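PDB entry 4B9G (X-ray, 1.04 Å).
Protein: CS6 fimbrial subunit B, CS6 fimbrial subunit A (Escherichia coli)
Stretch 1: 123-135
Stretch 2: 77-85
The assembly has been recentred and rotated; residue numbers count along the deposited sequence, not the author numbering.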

# COMPACT_ATOMS: atom_id res chain seq x y z
N SER A 123 -13.82 4.90 22.88
CA SER A 123 -14.79 3.89 22.49
C SER A 123 -14.37 3.10 21.25
O SER A 123 -15.10 2.21 20.81
CB SER A 123 -16.14 4.56 22.23
OG SER A 123 -16.02 5.56 21.23
N GLY A 124 -13.21 3.42 20.69
CA GLY A 124 -12.74 2.73 19.50
C GLY A 124 -13.20 3.40 18.21
O GLY A 124 -13.69 4.52 18.22
N TYR A 125 -12.99 2.72 17.09
CA TYR A 125 -13.31 3.29 15.79
C TYR A 125 -14.81 3.33 15.52
O TYR A 125 -15.55 2.40 15.86
CB TYR A 125 -12.65 2.45 14.68
CG TYR A 125 -11.15 2.57 14.61
CD1 TYR A 125 -10.56 3.74 14.17
CD2 TYR A 125 -10.34 1.50 14.95
CE1 TYR A 125 -9.18 3.86 14.08
CE2 TYR A 125 -8.96 1.61 14.87
CZ TYR A 125 -8.40 2.79 14.44
OH TYR A 125 -7.03 2.90 14.36
N SER A 126 -15.25 4.40 14.87
CA SER A 126 -16.61 4.48 14.38
C SER A 126 -16.82 3.61 13.13
O SER A 126 -15.93 3.43 12.30
CB SER A 126 -16.96 5.92 14.04
OG SER A 126 -16.97 6.76 15.17
N SER A 127 -18.03 3.07 12.98
CA SER A 127 -18.42 2.44 11.73
C SER A 127 -18.23 3.40 10.56
O SER A 127 -18.59 4.57 10.67
CB SER A 127 -19.89 2.03 11.78
OG SER A 127 -20.16 1.04 12.76
N GLY A 128 -17.74 2.90 9.43
CA GLY A 128 -17.60 3.70 8.23
C GLY A 128 -16.42 3.26 7.38
O GLY A 128 -15.76 2.24 7.65
N THR A 129 -16.18 4.03 6.32
CA THR A 129 -15.06 3.79 5.43
C THR A 129 -13.85 4.62 5.85
O THR A 129 -13.99 5.80 6.18
CB THR A 129 -15.47 4.15 3.99
OG1 THR A 129 -16.57 3.32 3.61
CG2 THR A 129 -14.32 3.97 3.02
N TYR A 130 -12.67 3.99 5.78
CA TYR A 130 -11.39 4.59 6.10
C TYR A 130 -10.58 4.55 4.80
O TYR A 130 -10.34 3.47 4.28
CB TYR A 130 -10.69 3.80 7.24
CG TYR A 130 -11.42 3.96 8.55
CD1 TYR A 130 -12.63 3.30 8.78
CD2 TYR A 130 -10.90 4.76 9.56
CE1 TYR A 130 -13.33 3.49 9.96
CE2 TYR A 130 -11.60 4.94 10.75
CZ TYR A 130 -12.81 4.32 10.95
OH TYR A 130 -13.48 4.58 12.13
N ALA A 131 -10.21 5.72 4.27
CA ALA A 131 -9.68 5.81 2.92
C ALA A 131 -8.35 6.56 2.86
O ALA A 131 -8.00 7.34 3.74
CB ALA A 131 -10.69 6.51 2.01
N GLY A 132 -7.63 6.32 1.79
CA GLY A 132 -6.39 7.02 1.51
C GLY A 132 -5.95 6.74 0.08
O GLY A 132 -6.78 6.33 -0.75
N HIS A 133 -4.66 6.92 -0.18
CA HIS A 133 -4.09 6.64 -1.49
C HIS A 133 -2.78 5.90 -1.34
O HIS A 133 -2.08 6.06 -0.33
CB HIS A 133 -3.83 7.92 -2.28
CG HIS A 133 -5.09 8.59 -2.74
ND1 HIS A 133 -5.83 9.40 -1.91
CD2 HIS A 133 -5.76 8.55 -3.92
CE1 HIS A 133 -6.90 9.84 -2.56
NE2 HIS A 133 -6.87 9.35 -3.79
N LEU A 134 -2.47 5.10 -2.35
CA LEU A 134 -1.25 4.30 -2.41
C LEU A 134 -0.52 4.67 -3.69
O LEU A 134 -1.08 4.56 -4.78
CB LEU A 134 -1.61 2.82 -2.45
CG LEU A 134 -0.43 1.87 -2.58
CD1 LEU A 134 0.42 1.82 -1.30
CD2 LEU A 134 -0.94 0.50 -2.95
N THR A 135 0.73 5.10 -3.58
CA THR A 135 1.57 5.39 -4.74
C THR A 135 2.21 4.10 -5.23
O THR A 135 2.88 3.39 -4.48
CB THR A 135 2.69 6.37 -4.40
OG1 THR A 135 2.13 7.60 -3.93
CG2 THR A 135 3.60 6.59 -5.61
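Stretch 2 77-85: DQNMNYYIR

Strands that face each other from different layers of a protein cannot share a backbone ladder, so their packing depends on the fit of side chains. The CS6 fimbrial subunit offers a compact example. Residues 79-85 run as an extended strand over the strand 128-135, with N-to-C directions 47° apart and axes no closer than 7.8 Å. At that separation the gap is bridged mainly by side chains, and the two stretches together bury 475 Å².

The most distinctive fit is a methionine methyl set in the corner between two tyrosine rings, over a face of each. The CA-to-CB bond of M80 points sideways, yet the side chain, m at chi1 and t at both chi2 and chi3, carries its methyl in to stretch 1. There CE lies 4.1 Å from the centroid of the Y125 ring and 3.7 Å from the centroid of the Y130 ring, 5° and 8° from the respective ring normals. One methyl thus covers a face of each tyrosine, with both CH-pi contacts almost perpendicular to the ring. The hollow is lined further along the methionine as well, where M80 CG rests 3.7 Å from Y125 CZ. Both tyrosines adopt the m rotamer at chi1, but Y130 points toward stretch 2 from its strand, whereas Y125 leaves the preceding loop sideways and only its end draws nearer. Its OH reaches 3.1 Å from N79 O, at the start of the opposing strand.

Just before that strand, Q78 supplies a polar bump for the loop. It points toward stretch 1, and its amide meets S126 with both of its ends: S126 N donates to Q78 OE1 at 2.8 Å and a nearly straight 175°, while Q78 NE2 donates to S126 OG at 3.0 Å. The paired bonds fix the orientation of the amide. Around OE1 the fit is close, with Y125 CA at 3.6 Å from Q78 OE1 and Y130 OH at 3.2 Å from the same Q78 OE1. The hydroxyl of Y130 donates to S126 O, in the loop that precedes its strand, at 2.7 Å, tying the ring to the segment that holds the glutamine.

Farther along, the fit loosens. G132 has no side chain to reach across, and the Y82 hydroxyl stays 4.1 Å from H133 O, measured from Y82 OH. A water joins them, 2.6 Å from Y82 OH and donating to H133 O at 3.0 Å. Beyond it the CA-to-CB bonds of L134 and I84 both point toward the other stretch, and apolar contact resumes with L134 CD1 3.9 Å from I84 CD1, although their CA atoms are 9.6 Å apart.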

# COMPACT_ATOMS: atom_id res chain seq x y z
N ASP A 77 -10.71 12.97 12.61
CA ASP A 77 -9.88 12.69 13.78
C ASP A 77 -9.65 11.19 14.03
O ASP A 77 -8.91 10.84 14.94
CB ASP A 77 -10.50 13.32 15.05
CG ASP A 77 -10.68 14.81 14.94
OD1 ASP A 77 -9.84 15.47 14.29
OD2 ASP A 77 -11.65 15.33 15.52
N GLN A 78 -10.28 10.33 13.23
CA GLN A 78 -10.12 8.89 13.37
C GLN A 78 -9.35 8.34 12.18
O GLN A 78 -9.73 8.57 11.02
CB GLN A 78 -11.48 8.21 13.47
CG GLN A 78 -12.25 8.62 14.70
CD GLN A 78 -13.51 7.81 14.87
OE1 GLN A 78 -13.56 6.65 14.53
NE2 GLN A 78 -14.53 8.43 15.41
N ASN A 79 -8.25 7.64 12.44
CA ASN A 79 -7.44 7.12 11.36
C ASN A 79 -6.69 5.86 11.79
O ASN A 79 -6.51 5.60 12.98
CB ASN A 79 -6.50 8.20 10.84
CG ASN A 79 -5.58 8.72 11.93
OD1 ASN A 79 -4.84 7.97 12.54
ND2 ASN A 79 -5.69 10.00 12.23
N MET A 80 -6.28 5.09 10.79
CA MET A 80 -5.55 3.84 10.96
C MET A 80 -4.18 3.98 10.31
O MET A 80 -4.09 4.35 9.15
CB MET A 80 -6.31 2.70 10.30
CG MET A 80 -7.72 2.50 10.84
SD MET A 80 -8.54 1.19 9.93
CE MET A 80 -10.12 1.13 10.76
N ASN A 81 -3.14 3.63 11.05
CA ASN A 81 -1.78 3.58 10.54
C ASN A 81 -1.45 2.20 9.98
O ASN A 81 -1.88 1.18 10.54
CB ASN A 81 -0.79 3.88 11.66
CG ASN A 81 -0.93 5.25 12.24
OD1 ASN A 81 -1.24 6.20 11.54
ND2 ASN A 81 -0.70 5.37 13.53
N TYR A 82 -0.66 2.14 8.91
CA TYR A 82 -0.31 0.85 8.32
C TYR A 82 0.99 0.94 7.53
O TYR A 82 1.41 2.03 7.15
CB TYR A 82 -1.43 0.33 7.41
CG TYR A 82 -1.58 1.09 6.11
CD1 TYR A 82 -2.33 2.26 6.02
CD2 TYR A 82 -0.98 0.62 4.95
CE1 TYR A 82 -2.46 2.93 4.82
CE2 TYR A 82 -1.12 1.27 3.74
CZ TYR A 82 -1.87 2.43 3.67
OH TYR A 82 -2.03 3.05 2.44
N TYR A 83 1.57 -0.22 7.23
CA TYR A 83 2.69 -0.31 6.30
C TYR A 83 2.38 -1.39 5.25
O TYR A 83 1.49 -2.24 5.43
CB TYR A 83 4.02 -0.64 7.00
CG TYR A 83 4.07 -1.97 7.67
CD1 TYR A 83 4.46 -3.11 6.98
CD2 TYR A 83 3.69 -2.09 9.01
CE1 TYR A 83 4.50 -4.34 7.64
CE2 TYR A 83 3.72 -3.30 9.66
CZ TYR A 83 4.12 -4.42 8.98
OH TYR A 83 4.19 -5.64 9.61
N ILE A 84 3.14 -1.37 4.15
CA ILE A 84 2.99 -2.34 3.07
C ILE A 84 3.99 -3.50 3.21
O ILE A 84 5.21 -3.28 3.33
CB ILE A 84 3.19 -1.64 1.69
CG1 ILE A 84 2.06 -0.63 1.45
CG2 ILE A 84 3.30 -2.67 0.56
CD1 ILE A 84 0.69 -1.22 1.12
N ARG A 85 3.48 -4.73 3.19
CA ARG A 85 4.25 -5.97 3.23
C ARG A 85 4.09 -6.68 1.87
O ARG A 85 2.97 -6.78 1.36
CB ARG A 85 3.71 -6.87 4.35
CG ARG A 85 4.51 -8.13 4.56
CD ARG A 85 3.95 -8.99 5.70
NE ARG A 85 2.70 -9.62 5.30
CZ ARG A 85 1.70 -9.92 6.13
NH1 ARG A 85 1.76 -9.68 7.43
NH2 ARG A 85 0.60 -10.46 5.63
O HOH W 1 -2.95 5.51 2.50